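Exo beta-1,2-glucooligosaccharide sophorohydrolase (non-reducing end) (Parabacteroides distasonis ATCC 8503, PDB 5Z06) hydrolyses linear beta-1,2-glucan and beta-1,2-glucooligosaccharides of four or more units, releasing sophorose from the non-reducing end. Local coordinates at residues R679-L682 against L683-L686; S591-W595 against N596-Q600; M628-L631 against R632-R636; M485-S488 against G489-Q493; V348-F351 against L352-S356. One frame throughout, in Å; residues are numbered along the deposited sequence. Where two conformers were deposited one is given.

Contact 1 (R679-L682 against L683-L686); sequences RTNL and LWNL
Leu682 and Leu686, one helical turn apart, lie side by side and point the same way, CD1 of Leu686 resting 4.0 Å from CG of Leu682. For Leu682, chi1 of 177° puts CG anti to the backbone N, on the carbonyl side, where CD1 of Leu686 touches it. Asn681 and Trp684 meet differently: their side chains slant past each other, with amide and indole planes 36° apart. The Asn685 amide lies against CB of Asn681, ND2 3.4 Å away. Two backbone bonds fasten this turn, Asn685 N to Asn681 O (2.7 Å) and Leu686 N to Leu682 O (2.9 Å). Asn681 has a positive phi of 60°, so the chain changes course here between helix 665-680 and helix 682-688. Trp684 is tied through NE1 to the carbonyl of Tyr541. Leu683 packs on Met331 and Val334 of helix 323-338, while Leu686 bridges from Val334 to Thr404 and Tyr408 of helix 392-408.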
loop_
_atom_site.group_PDB
_atom_site.type_symbol
_atom_site.label_atom_id
_atom_site.label_comp_id
_atom_site.label_asym_id
_atom_site.label_seq_id
_atom_site.Cartn_x
_atom_site.Cartn_y
_atom_site.Cartn_z
ATOM N N ARG A 679 21.526 9.679 2.125
ATOM C CA ARG A 679 22.771 9.186 1.540
ATOM C C ARG A 679 23.561 10.272 0.868
ATOM O O ARG A 679 24.774 10.335 1.020
ATOM C CB ARG A 679 22.484 8.065 0.567
ATOM C CG ARG A 679 21.989 6.792 1.224
ATOM C CD ARG A 679 21.717 5.747 0.179
ATOM N NE ARG A 679 22.874 4.884 -0.038
ATOM C CZ ARG A 679 22.883 3.796 -0.803
ATOM N NH1 ARG A 679 21.805 3.444 -1.491
ATOM N NH2 ARG A 679 23.986 3.059 -0.884
ATOM N N THR A 680 22.865 11.100 0.094
ATOM C CA THR A 680 23.496 12.101 -0.754
ATOM C C THR A 680 22.880 13.489 -0.692
ATOM O O THR A 680 23.403 14.390 -1.322
ATOM C CB THR A 680 23.409 11.656 -2.218
ATOM O OG1 THR A 680 22.029 11.474 -2.572
ATOM C CG2 THR A 680 24.230 10.347 -2.451
ATOM N N ASN A 681 21.786 13.672 0.042
ATOM C CA ASN A 681 21.005 14.911 -0.026
ATOM C C ASN A 681 20.447 15.216 -1.432
ATOM O O ASN A 681 20.102 16.369 -1.704
ATOM C CB ASN A 681 21.823 16.143 0.442
ATOM C CG ASN A 681 22.226 16.081 1.908
ATOM O OD1 ASN A 681 21.552 15.483 2.746
ATOM N ND2 ASN A 681 23.310 16.743 2.220
ATOM N N LEU A 682 20.321 14.207 -2.294
ATOM C CA LEU A 682 20.069 14.442 -3.717
ATOM C C LEU A 682 18.807 15.265 -3.987
ATOM O O LEU A 682 18.870 16.318 -4.619
ATOM C CB LEU A 682 19.951 13.128 -4.466
ATOM C CG LEU A 682 19.608 13.251 -5.941
ATOM C CD1 LEU A 682 20.770 13.887 -6.708
ATOM C CD2 LEU A 682 19.259 11.879 -6.486
ATOM N N LEU A 683 17.669 14.763 -3.515
ATOM C CA LEU A 683 16.385 15.381 -3.827
ATOM C C LEU A 683 16.278 16.730 -3.152
ATOM O O LEU A 683 15.800 17.685 -3.728
ATOM C CB LEU A 683 15.217 14.493 -3.401
ATOM C CG LEU A 683 15.027 13.180 -4.157
ATOM C CD1 LEU A 683 15.329 13.322 -5.645
ATOM C CD2 LEU A 683 15.856 12.072 -3.555
ATOM N N TRP A 684 16.733 16.795 -1.915
ATOM C CA TRP A 684 16.840 18.051 -1.222
ATOM C C TRP A 684 17.650 19.070 -1.999
ATOM O O TRP A 684 17.166 20.181 -2.225
ATOM C CB TRP A 684 17.483 17.846 0.122
ATOM C CG TRP A 684 16.627 17.279 1.140
ATOM C CD1 TRP A 684 15.282 17.293 1.189
ATOM C CD2 TRP A 684 17.070 16.679 2.348
ATOM N NE1 TRP A 684 14.846 16.726 2.338
ATOM C CE2 TRP A 684 15.921 16.349 3.087
ATOM C CE3 TRP A 684 18.333 16.414 2.893
ATOM C CZ2 TRP A 684 15.984 15.724 4.331
ATOM C CZ3 TRP A 684 18.402 15.789 4.122
ATOM C CH2 TRP A 684 17.229 15.465 4.843
ATOM N N ASN A 685 18.863 18.686 -2.419
ATOM C CA ASN A 685 19.735 19.613 -3.142
ATOM C C ASN A 685 19.074 20.054 -4.438
ATOM O O ASN A 685 19.110 21.241 -4.770
ATOM C CB ASN A 685 21.125 19.024 -3.369
ATOM C CG ASN A 685 21.888 18.856 -2.069
ATOM O OD1 ASN A 685 21.492 19.403 -1.030
ATOM N ND2 ASN A 685 22.961 18.088 -2.106
ATOM N N LEU A 686 18.391 19.129 -5.108
ATOM C CA LEU A 686 17.706 19.472 -6.341
ATOM C C LEU A 686 16.613 20.504 -6.079
ATOM O O LEU A 686 16.659 21.626 -6.590
ATOM C CB LEU A 686 17.121 18.224 -6.984
ATOM C CG LEU A 686 18.147 17.308 -7.640
ATOM C CD1 LEU A 686 17.480 15.977 -7.929
ATOM C CD2 LEU A 686 18.739 17.923 -8.902
#

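Contact 2 (S591-W595 against N596-Q600); sequences SDFAW and NYQAQ
The amide of Gln598 crosses the Phe593 side chain at a slant, its CD 3.3 Å from Phe593 CB and its OE1 3.4 Å from CD2, with amide and ring planes only 24° apart. Chi1 of 49° sets CG of Gln598 between its backbone N and carbonyl carbon, and the chain then runs extended to reach the ring. Next comes a water that accepts from Gln598 NE2 (3.2 Å) and donates to Ser591 OG, which itself donates to Asp592 O. A leucine at Gln598 would probably leave this water without its donor and Asn608, whose ND2 binds OE1, without its mate. Beside Tyr597, Asp592 OD1 stands at the ring edge, 3.7 Å from CD1, and is fixed by a salt bridge to Arg76. Paired Ser591 and Gln598 exchange two backbone bonds, and Phe593 N reaches Asn596 O at 2.9 Å. The whole is a two-stranded antiparallel beta hairpin, 590-592 with 597-599, whose Tyr597 lies near a glycerol probably taken from the crystallisation liquor, which may mark a pocket.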
loop_
_atom_site.group_PDB
_atom_site.type_symbol
_atom_site.label_atom_id
_atom_site.label_comp_id
_atom_site.label_asym_id
_atom_site.label_seq_id
_atom_site.Cartn_x
_atom_site.Cartn_y
_atom_site.Cartn_z
ATOM N N SER A 591 -1.786 4.278 7.501
ATOM C CA SER A 591 -1.893 3.267 6.479
ATOM C C SER A 591 -3.280 2.705 6.487
ATOM O O SER A 591 -4.044 2.876 7.460
ATOM C CB SER A 591 -0.877 2.136 6.738
ATOM O OG SER A 591 -1.318 1.243 7.740
ATOM N N ASP A 592 -3.600 1.966 5.434
ATOM C CA ASP A 592 -4.736 1.052 5.531
ATOM C C ASP A 592 -4.431 -0.058 6.537
ATOM O O ASP A 592 -3.313 -0.516 6.651
ATOM C CB ASP A 592 -5.123 0.486 4.163
ATOM C CG ASP A 592 -5.838 1.513 3.298
ATOM O OD1 ASP A 592 -6.166 2.614 3.810
ATOM O OD2 ASP A 592 -6.071 1.220 2.108
ATOM N N PHE A 593 -5.441 -0.430 7.311
ATOM C CA PHE A 593 -5.366 -1.586 8.178
ATOM C C PHE A 593 -6.406 -2.576 7.643
ATOM O O PHE A 593 -6.678 -2.580 6.454
ATOM C CB PHE A 593 -5.555 -1.135 9.642
ATOM C CG PHE A 593 -5.381 -2.222 10.685
ATOM C CD1 PHE A 593 -4.423 -3.242 10.539
ATOM C CD2 PHE A 593 -6.209 -2.230 11.824
ATOM C CE1 PHE A 593 -4.290 -4.224 11.504
ATOM C CE2 PHE A 593 -6.096 -3.224 12.777
ATOM C CZ PHE A 593 -5.124 -4.213 12.620
ATOM N N ALA A 594 -6.999 -3.382 8.506
ATOM C CA ALA A 594 -7.740 -4.564 8.110
ATOM C C ALA A 594 -9.033 -4.215 7.381
ATOM O O ALA A 594 -9.382 -4.844 6.410
ATOM C CB ALA A 594 -8.059 -5.378 9.352
ATOM N N TRP A 595 -9.726 -3.213 7.901
ATOM C CA TRP A 595 -11.031 -2.783 7.411
ATOM C C TRP A 595 -11.150 -1.311 7.052
ATOM O O TRP A 595 -12.137 -0.924 6.449
ATOM C CB TRP A 595 -12.066 -3.078 8.492
ATOM C CG TRP A 595 -12.032 -4.515 8.880
ATOM C CD1 TRP A 595 -11.498 -5.047 10.011
ATOM C CD2 TRP A 595 -12.527 -5.604 8.112
ATOM N NE1 TRP A 595 -11.650 -6.413 10.003
ATOM C CE2 TRP A 595 -12.274 -6.780 8.846
ATOM C CE3 TRP A 595 -13.177 -5.699 6.870
ATOM C CZ2 TRP A 595 -12.627 -8.049 8.379
ATOM C CZ3 TRP A 595 -13.524 -6.963 6.396
ATOM C CH2 TRP A 595 -13.262 -8.120 7.161
ATOM N N ASN A 596 -10.184 -0.491 7.442
ATOM C CA ASN A 596 -10.297 0.953 7.261
ATOM C C ASN A 596 -8.932 1.594 7.256
ATOM O O ASN A 596 -7.926 0.978 7.638
ATOM C CB ASN A 596 -11.109 1.574 8.397
ATOM C CG ASN A 596 -10.610 1.133 9.765
ATOM O OD1 ASN A 596 -9.564 1.588 10.251
ATOM N ND2 ASN A 596 -11.353 0.222 10.388
ATOM N N TYR A 597 -8.923 2.850 6.841
ATOM C CA TYR A 597 -7.759 3.680 6.938
ATOM C C TYR A 597 -7.572 4.050 8.395
ATOM O O TYR A 597 -8.536 4.207 9.142
ATOM C CB TYR A 597 -7.950 4.917 6.100
ATOM C CG TYR A 597 -6.853 5.950 6.225
ATOM C CD1 TYR A 597 -5.624 5.786 5.555
ATOM C CD2 TYR A 597 -7.047 7.097 6.988
ATOM C CE1 TYR A 597 -4.635 6.754 5.642
ATOM C CE2 TYR A 597 -6.054 8.064 7.097
ATOM C CZ TYR A 597 -4.859 7.902 6.407
ATOM O OH TYR A 597 -3.881 8.861 6.508
ATOM N N GLN A 598 -6.329 4.192 8.798
ATOM C CA GLN A 598 -6.020 4.667 10.143
ATOM C C GLN A 598 -4.803 5.567 10.093
ATOM O O GLN A 598 -3.856 5.293 9.347
ATOM C CB GLN A 598 -5.804 3.499 11.101
ATOM C CG GLN A 598 -4.868 2.415 10.607
ATOM C CD GLN A 598 -4.629 1.344 11.662
ATOM O OE1 GLN A 598 -5.513 1.008 12.443
ATOM N NE2 GLN A 598 -3.429 0.799 11.679
ATOM N N ALA A 599 -4.843 6.645 10.861
ATOM C CA ALA A 599 -3.756 7.617 10.876
ATOM C C ALA A 599 -3.016 7.420 12.193
ATOM O O ALA A 599 -3.233 8.149 13.130
ATOM C CB ALA A 599 -4.309 9.037 10.720
ATOM N N GLN A 600 -2.159 6.399 12.269
ATOM C CA GLN A 600 -1.576 6.018 13.543
ATOM C C GLN A 600 -0.533 6.994 13.994
ATOM O O GLN A 600 0.105 7.692 13.183
ATOM C CB GLN A 600 -0.983 4.602 13.487
ATOM C CG GLN A 600 -1.974 3.509 13.150
ATOM C CD GLN A 600 -3.165 3.479 14.092
ATOM O OE1 GLN A 600 -3.984 4.392 14.080
ATOM N NE2 GLN A 600 -3.264 2.422 14.899
HETATM O O HOH W 1 -0.965 2.164 10.260
#

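Contact 3 (M628-L631 against R632-R636); sequences MKAL and RNYYR
Met628, Lys629, Ala630 and Leu631 each give their carbonyl to the N-H four residues on, in regular alpha-helical fashion, the bond from Tyr634 N to Ala630 O being 2.7 Å long. Among the side chains, Arg632 folds back along the helix surface. Its chain is extended from CG to NE, which carries the guanidinium out to where Met628 CG lies over one face, 3.3 Å from NH2. Met628 and Arg632 cross at about a right angle; while CG of the methionine covers the guanidinium, its CE meets Arg632 CG at 3.9 Å. On the neighbouring flank, CG of Lys629 comes to 3.8 Å from Arg632 NH1. That same NH1 donates to a water at 2.9 Å, and Lys629 NZ reaches this water through a weaker bond. On another side of the helix, Ala630 CB makes a CH-pi contact with the Tyr634 ring, 4.2 Å from its centroid and 28° off the normal; Ala630 O also lies over a face of the ring. Putting an alanine at Arg632 is likely to uncover Met628 CG and to leave Asp284, the salt-bridge partner of NH2, without its counter-charge. Lys629 NZ and Arg632 NH1 stay 5.1 Å apart, and the intervening water, with Asp284 close to the arginine, probably softens the repulsion between these like charges.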
loop_
_atom_site.group_PDB
_atom_site.type_symbol
_atom_site.label_atom_id
_atom_site.label_comp_id
_atom_site.label_asym_id
_atom_site.label_seq_id
_atom_site.Cartn_x
_atom_site.Cartn_y
_atom_site.Cartn_z
ATOM N N MET A 628 17.878 2.419 10.117
ATOM C CA MET A 628 18.647 1.289 9.620
ATOM C C MET A 628 18.323 0.033 10.432
ATOM O O MET A 628 18.228 -1.045 9.878
ATOM C CB MET A 628 20.142 1.578 9.663
ATOM C CG MET A 628 20.970 0.571 8.899
ATOM S SD MET A 628 20.624 0.660 7.140
ATOM C CE MET A 628 20.178 -1.038 6.797
ATOM N N LYS A 629 18.121 0.190 11.733
ATOM C CA LYS A 629 17.719 -0.947 12.571
ATOM C C LYS A 629 16.391 -1.513 12.123
ATOM O O LYS A 629 16.257 -2.724 11.975
ATOM C CB LYS A 629 17.649 -0.562 14.039
ATOM C CG LYS A 629 19.002 -0.358 14.693
ATOM C CD LYS A 629 18.799 -0.066 16.174
ATOM C CE LYS A 629 19.994 0.629 16.803
ATOM N NZ LYS A 629 21.063 -0.315 17.083
ATOM N N ALA A 630 15.434 -0.621 11.866
ATOM C CA ALA A 630 14.121 -1.001 11.368
ATOM C C ALA A 630 14.238 -1.751 10.066
ATOM O O ALA A 630 13.685 -2.830 9.903
ATOM C CB ALA A 630 13.257 0.226 11.172
ATOM N N LEU A 631 14.978 -1.167 9.138
ATOM C CA LEU A 631 15.193 -1.779 7.840
ATOM C C LEU A 631 15.710 -3.212 7.984
ATOM O O LEU A 631 15.165 -4.133 7.388
ATOM C CB LEU A 631 16.180 -0.943 7.057
ATOM C CG LEU A 631 16.285 -1.226 5.581
ATOM C CD1 LEU A 631 16.957 -0.028 4.904
ATOM C CD2 LEU A 631 17.045 -2.513 5.268
ATOM N N ARG A 632 16.766 -3.381 8.773
ATOM C CA ARG A 632 17.371 -4.688 8.975
ATOM C C ARG A 632 16.414 -5.699 9.564
ATOM O O ARG A 632 16.381 -6.845 9.135
ATOM C CB ARG A 632 18.540 -4.570 9.907
ATOM C CG ARG A 632 19.772 -3.939 9.303
ATOM C CD ARG A 632 20.888 -4.079 10.312
ATOM N NE ARG A 632 21.854 -3.004 10.201
ATOM C CZ ARG A 632 22.070 -2.060 11.107
ATOM N NH1 ARG A 632 21.387 -2.015 12.261
ATOM N NH2 ARG A 632 22.997 -1.138 10.856
ATOM N N ASN A 633 15.638 -5.256 10.557
ATOM C CA ASN A 633 14.636 -6.056 11.197
ATOM C C ASN A 633 13.523 -6.431 10.227
ATOM O O ASN A 633 13.184 -7.609 10.068
ATOM C CB ASN A 633 14.034 -5.260 12.353
ATOM C CG ASN A 633 13.028 -6.055 13.148
ATOM O OD1 ASN A 633 13.215 -7.255 13.357
ATOM N ND2 ASN A 633 11.971 -5.382 13.630
ATOM N N TYR A 634 12.947 -5.420 9.587
ATOM C CA TYR A 634 11.845 -5.651 8.650
ATOM C C TYR A 634 12.210 -6.656 7.560
ATOM O O TYR A 634 11.419 -7.550 7.226
ATOM C CB TYR A 634 11.410 -4.332 8.004
ATOM C CG TYR A 634 10.809 -3.325 8.931
ATOM C CD1 TYR A 634 10.281 -3.689 10.159
ATOM C CD2 TYR A 634 10.717 -1.991 8.548
ATOM C CE1 TYR A 634 9.727 -2.752 11.004
ATOM C CE2 TYR A 634 10.134 -1.059 9.365
ATOM C CZ TYR A 634 9.657 -1.441 10.605
ATOM O OH TYR A 634 9.092 -0.527 11.441
ATOM N N TYR A 635 13.409 -6.488 7.010
ATOM C CA TYR A 635 13.903 -7.380 5.997
ATOM C C TYR A 635 14.307 -8.733 6.567
ATOM O O TYR A 635 13.753 -9.753 6.165
ATOM C CB TYR A 635 15.063 -6.755 5.262
ATOM C CG TYR A 635 15.537 -7.594 4.130
ATOM C CD1 TYR A 635 14.710 -7.859 3.037
ATOM C CD2 TYR A 635 16.803 -8.162 4.142
ATOM C CE1 TYR A 635 15.146 -8.662 1.990
ATOM C CE2 TYR A 635 17.230 -8.971 3.108
ATOM C CZ TYR A 635 16.401 -9.216 2.033
ATOM O OH TYR A 635 16.854 -10.011 1.005
ATOM N N ARG A 636 15.270 -8.752 7.485
ATOM C CA ARG A 636 15.866 -10.023 7.880
ATOM C C ARG A 636 14.978 -10.843 8.760
ATOM O O ARG A 636 15.001 -12.035 8.629
ATOM C CB ARG A 636 17.198 -9.850 8.575
ATOM C CG ARG A 636 18.304 -9.492 7.614
ATOM C CD ARG A 636 19.540 -9.088 8.377
ATOM N NE ARG A 636 20.610 -8.816 7.429
ATOM C CZ ARG A 636 21.489 -7.827 7.511
ATOM N NH1 ARG A 636 21.457 -6.976 8.510
ATOM N NH2 ARG A 636 22.402 -7.681 6.572
HETATM O O HOH W 2 22.684 -0.345 14.207
#

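Contact 4 (M485-S488 against G489-Q493); sequences MYYS and GWASQ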
loop_
_atom_site.group_PDB
_atom_site.type_symbol
_atom_site.label_atom_id
_atom_site.label_comp_id
_atom_site.label_asym_id
_atom_site.label_seq_id
_atom_site.Cartn_x
_atom_site.Cartn_y
_atom_site.Cartn_z
ATOM N N MET A 485 1.047 34.170 4.865
ATOM C CA MET A 485 0.138 33.036 4.889
ATOM C C MET A 485 0.706 31.815 5.601
ATOM O O MET A 485 -0.052 31.000 6.126
ATOM C CB MET A 485 -0.264 32.667 3.470
ATOM C CG MET A 485 -0.972 33.794 2.746
ATOM S SD MET A 485 -2.624 34.025 3.397
ATOM C CE MET A 485 -2.801 35.805 3.220
ATOM N N TYR A 486 2.031 31.694 5.606
ATOM C CA TYR A 486 2.708 30.715 6.425
ATOM C C TYR A 486 2.363 30.848 7.911
ATOM O O TYR A 486 2.186 29.838 8.584
ATOM C CB TYR A 486 4.218 30.816 6.265
ATOM C CG TYR A 486 4.938 29.766 7.064
ATOM C CD1 TYR A 486 5.196 28.504 6.525
ATOM C CD2 TYR A 486 5.351 30.025 8.376
ATOM C CE1 TYR A 486 5.872 27.542 7.263
ATOM C CE2 TYR A 486 6.004 29.064 9.124
ATOM C CZ TYR A 486 6.261 27.825 8.563
ATOM O OH TYR A 486 6.885 26.886 9.313
ATOM N N TYR A 487 2.268 32.071 8.426
ATOM C CA TYR A 487 1.914 32.269 9.856
ATOM C C TYR A 487 0.435 32.389 10.109
ATOM O O TYR A 487 -0.051 31.933 11.133
ATOM C CB TYR A 487 2.664 33.471 10.460
ATOM C CG TYR A 487 4.133 33.185 10.547
ATOM C CD1 TYR A 487 4.623 32.292 11.492
ATOM C CD2 TYR A 487 5.024 33.727 9.629
ATOM C CE1 TYR A 487 5.971 31.991 11.560
ATOM C CE2 TYR A 487 6.365 33.439 9.698
ATOM C CZ TYR A 487 6.826 32.570 10.670
ATOM O OH TYR A 487 8.147 32.268 10.740
ATOM N N SER A 488 -0.277 33.002 9.180
ATOM C CA SER A 488 -1.700 33.272 9.352
ATOM C C SER A 488 -2.515 32.005 9.084
ATOM O O SER A 488 -3.595 31.831 9.646
ATOM C CB SER A 488 -2.121 34.402 8.419
ATOM O OG SER A 488 -2.264 33.943 7.075
ATOM N N GLY A 489 -1.979 31.121 8.236
ATOM C CA GLY A 489 -2.659 29.898 7.825
ATOM C C GLY A 489 -2.047 28.658 8.416
ATOM O O GLY A 489 -2.533 28.134 9.420
ATOM N N TRP A 490 -0.972 28.195 7.783
ATOM C CA TRP A 490 -0.216 27.049 8.268
ATOM C C TRP A 490 -0.012 27.096 9.798
ATOM O O TRP A 490 -0.439 26.183 10.502
ATOM C CB TRP A 490 1.114 26.978 7.536
ATOM C CG TRP A 490 2.086 26.167 8.187
ATOM C CD1 TRP A 490 3.129 26.593 8.913
ATOM C CD2 TRP A 490 2.105 24.741 8.228
ATOM N NE1 TRP A 490 3.847 25.521 9.380
ATOM C CE2 TRP A 490 3.233 24.366 8.981
ATOM C CE3 TRP A 490 1.310 23.741 7.646
ATOM C CZ2 TRP A 490 3.580 23.031 9.217
ATOM C CZ3 TRP A 490 1.665 22.401 7.868
ATOM C CH2 TRP A 490 2.786 22.066 8.657
ATOM N N ALA A 491 0.594 28.170 10.304
ATOM C CA ALA A 491 0.866 28.300 11.744
ATOM C C ALA A 491 -0.117 29.260 12.441
ATOM O O ALA A 491 0.238 29.935 13.394
ATOM C CB ALA A 491 2.306 28.730 11.973
ATOM N N SER A 492 -1.340 29.305 11.944
ATOM C CA SER A 492 -2.377 30.163 12.471
ATOM C C SER A 492 -2.459 30.061 13.985
ATOM O O SER A 492 -2.497 28.955 14.538
ATOM C CB SER A 492 -3.734 29.758 11.907
ATOM O OG SER A 492 -4.771 30.553 12.465
ATOM N N GLN A 493 -2.499 31.223 14.635
ATOM C CA GLN A 493 -2.753 31.300 16.063
ATOM C C GLN A 493 -4.238 31.456 16.407
ATOM O O GLN A 493 -4.577 31.526 17.578
ATOM C CB GLN A 493 -1.927 32.432 16.666
ATOM C CG GLN A 493 -0.432 32.253 16.454
ATOM C CD GLN A 493 0.071 30.984 17.112
ATOM O OE1 GLN A 493 0.091 30.875 18.336
ATOM N NE2 GLN A 493 0.444 30.000 16.300
HETATM O O HOH W 3 -4.457 33.644 11.307
#
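Trp490 leans on Tyr486 from CB outward. CB lies 3.2 Å from Tyr486 O, and that carbonyl oxygen sits at the edge of the indole. CG turns away from its own backbone N (chi1 162°), which carries the ring alongside the tyrosine, both side chains pointing the same way. CD1 then comes over one face of the phenol, 3.3 Å from CE1, toward the rim rather than the centre. NE1 follows, 3.4 Å from Tyr486 CZ. The two planes are inclined by 39°, an oblique pairing, and Tyr486 is fixed in turn because its OH is hydrogen-bonded to Asp551 OD2. In the backbone, Ala491 N bonds to Tyr486 O at 2.9 Å, five residues back, whereas Met485 O takes Gly489 N and, weakly, Trp490 N. Such widening from i+4 to i+5 bonding marks a pi-type turn, here finishing the short helix 485-490; Ala491 is the first residue to leave helical phi/psi.

Contact 5 (V348-F351 against L352-S356); sequences VQRF and LKITS
Helix 344-360 offers a textbook case of packing between successive alpha-helical turns, where Val348 to Phe351 meet Leu352 to Thr355. Ile354 lays CD1 squarely over the Phe351 ring, 4.2 Å from its centroid and 10° off the normal, a CH-pi contact made between parallel-pointing neighbours three residues apart. Arg350 also touches this methyl, its CG 3.6 Å from Ile354 CD1. Val348 and Leu352 run side by side, CG1 to CD1 4.1 Å. Thr355 is turned inward: chi1 of 58° brings OG1 back to the helix, where it donates to Phe351 O at 2.7 Å. Because Thr355 N donates to the same oxygen (2.8 Å), two bonds grip this carbonyl, and the one from OG1 gives the hydroxyl proton its acceptor. Arg350 spends NH1 and NH2 on the carbonyls of Tyr299 and Trp300, and its NE bonds a water at 3.0 Å. Lys353 NZ, hydrogen-bonded to Pro305 O, reaches that water weakly. Carbonyls and water thus probably ease the nearness of two positive charges.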
loop_
_atom_site.group_PDB
_atom_site.type_symbol
_atom_site.label_atom_id
_atom_site.label_comp_id
_atom_site.label_asym_id
_atom_site.label_seq_id
_atom_site.Cartn_x
_atom_site.Cartn_y
_atom_site.Cartn_z
ATOM N N VAL A 348 14.283 10.150 -18.798
ATOM C CA VAL A 348 13.863 11.219 -19.677
ATOM C C VAL A 348 12.610 10.824 -20.447
ATOM O O VAL A 348 11.658 11.610 -20.519
ATOM C CB VAL A 348 15.027 11.661 -20.618
ATOM C CG1 VAL A 348 14.531 12.577 -21.734
ATOM C CG2 VAL A 348 16.101 12.389 -19.815
ATOM N N GLN A 349 12.583 9.607 -20.984
ATOM C CA GLN A 349 11.397 9.132 -21.722
ATOM C C GLN A 349 10.178 9.085 -20.824
ATOM O O GLN A 349 9.105 9.547 -21.203
ATOM C CB GLN A 349 11.620 7.753 -22.365
ATOM C CG GLN A 349 12.452 7.786 -23.639
ATOM C CD GLN A 349 12.030 8.932 -24.558
ATOM O OE1 GLN A 349 12.846 9.781 -24.888
ATOM N NE2 GLN A 349 10.736 8.990 -24.927
ATOM N N ARG A 350 10.359 8.542 -19.624
ATOM C CA ARG A 350 9.290 8.545 -18.641
ATOM C C ARG A 350 8.775 9.975 -18.371
ATOM O O ARG A 350 7.585 10.203 -18.329
ATOM C CB ARG A 350 9.735 7.897 -17.338
ATOM C CG ARG A 350 8.742 8.079 -16.191
ATOM C CD ARG A 350 7.383 7.484 -16.501
ATOM N NE ARG A 350 7.505 6.048 -16.623
ATOM C CZ ARG A 350 7.361 5.172 -15.630
ATOM N NH1 ARG A 350 7.041 5.559 -14.403
ATOM N NH2 ARG A 350 7.564 3.876 -15.870
ATOM N N PHE A 351 9.691 10.915 -18.172
ATOM C CA PHE A 351 9.303 12.281 -17.815
ATOM C C PHE A 351 8.633 13.050 -18.946
ATOM O O PHE A 351 7.786 13.913 -18.694
ATOM C CB PHE A 351 10.465 13.025 -17.176
ATOM C CG PHE A 351 10.564 12.768 -15.694
ATOM C CD1 PHE A 351 11.283 11.687 -15.196
ATOM C CD2 PHE A 351 9.879 13.575 -14.799
ATOM C CE1 PHE A 351 11.353 11.435 -13.833
ATOM C CE2 PHE A 351 9.947 13.334 -13.446
ATOM C CZ PHE A 351 10.686 12.263 -12.961
ATOM N N LEU A 352 8.980 12.715 -20.181
ATOM C CA LEU A 352 8.246 13.224 -21.334
ATOM C C LEU A 352 6.797 12.741 -21.322
ATOM O O LEU A 352 5.873 13.524 -21.532
ATOM C CB LEU A 352 8.946 12.843 -22.643
ATOM C CG LEU A 352 10.249 13.584 -22.869
ATOM C CD1 LEU A 352 11.041 12.872 -23.953
ATOM C CD2 LEU A 352 10.045 15.057 -23.235
ATOM N N LYS A 353 6.608 11.456 -21.054
ATOM C CA LYS A 353 5.272 10.922 -20.874
ATOM C C LYS A 353 4.559 11.585 -19.679
ATOM O O LYS A 353 3.424 12.052 -19.816
ATOM C CB LYS A 353 5.312 9.403 -20.735
ATOM C CG LYS A 353 4.066 8.795 -20.134
ATOM C CD LYS A 353 4.234 7.310 -19.908
ATOM C CE LYS A 353 4.197 6.534 -21.215
ATOM N NZ LYS A 353 4.682 5.171 -20.893
ATOM N N ILE A 354 5.230 11.636 -18.524
ATOM C CA ILE A 354 4.647 12.251 -17.325
ATOM C C ILE A 354 4.194 13.678 -17.603
ATOM O O ILE A 354 3.060 14.047 -17.311
ATOM C CB ILE A 354 5.640 12.262 -16.149
ATOM C CG1 ILE A 354 5.732 10.858 -15.558
ATOM C CG2 ILE A 354 5.214 13.261 -15.073
ATOM C CD1 ILE A 354 6.863 10.693 -14.570
ATOM N N THR A 355 5.101 14.477 -18.140
ATOM C CA THR A 355 4.801 15.863 -18.431
ATOM C C THR A 355 3.728 16.045 -19.504
ATOM O O THR A 355 2.866 16.909 -19.321
ATOM C CB THR A 355 6.060 16.696 -18.713
ATOM O OG1 THR A 355 6.815 16.155 -19.799
ATOM C CG2 THR A 355 6.894 16.752 -17.456
ATOM N N SER A 356 3.710 15.220 -20.559
ATOM C CA SER A 356 2.631 15.323 -21.570
ATOM C C SER A 356 1.305 14.973 -20.964
ATOM O O SER A 356 0.318 15.634 -21.228
ATOM C CB SER A 356 2.844 14.430 -22.784
ATOM O OG SER A 356 3.981 14.888 -23.479
HETATM O O HOH W 4 7.682 5.427 -19.516
#

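How the contacts relate
Along the chain the order is contact 5, contact 4, contact 2, contact 3, contact 1, and none touches another. Contact 1 has the nearest neighbours, about 9 Å between nearest atoms to contacts 3 and 5, whereas contacts 4 and 5 stay about 25 Å apart; contact 2 lies closest to the centre of the chain. Helix 323-338 packs against both contact 1 and contact 5, and helix 284-297 supplies Asp289 and Asp284 as partners for the arginines of contacts 1 and 3. Contact 3 also reaches the beta-rich N-terminal region through Glu202 and His204. Contacts 1 to 4, three helical and one a hairpin, belong to the glycoamylase-like part of the sequence, and contacts 1, 3 and 5 are linked indirectly through these shared helices.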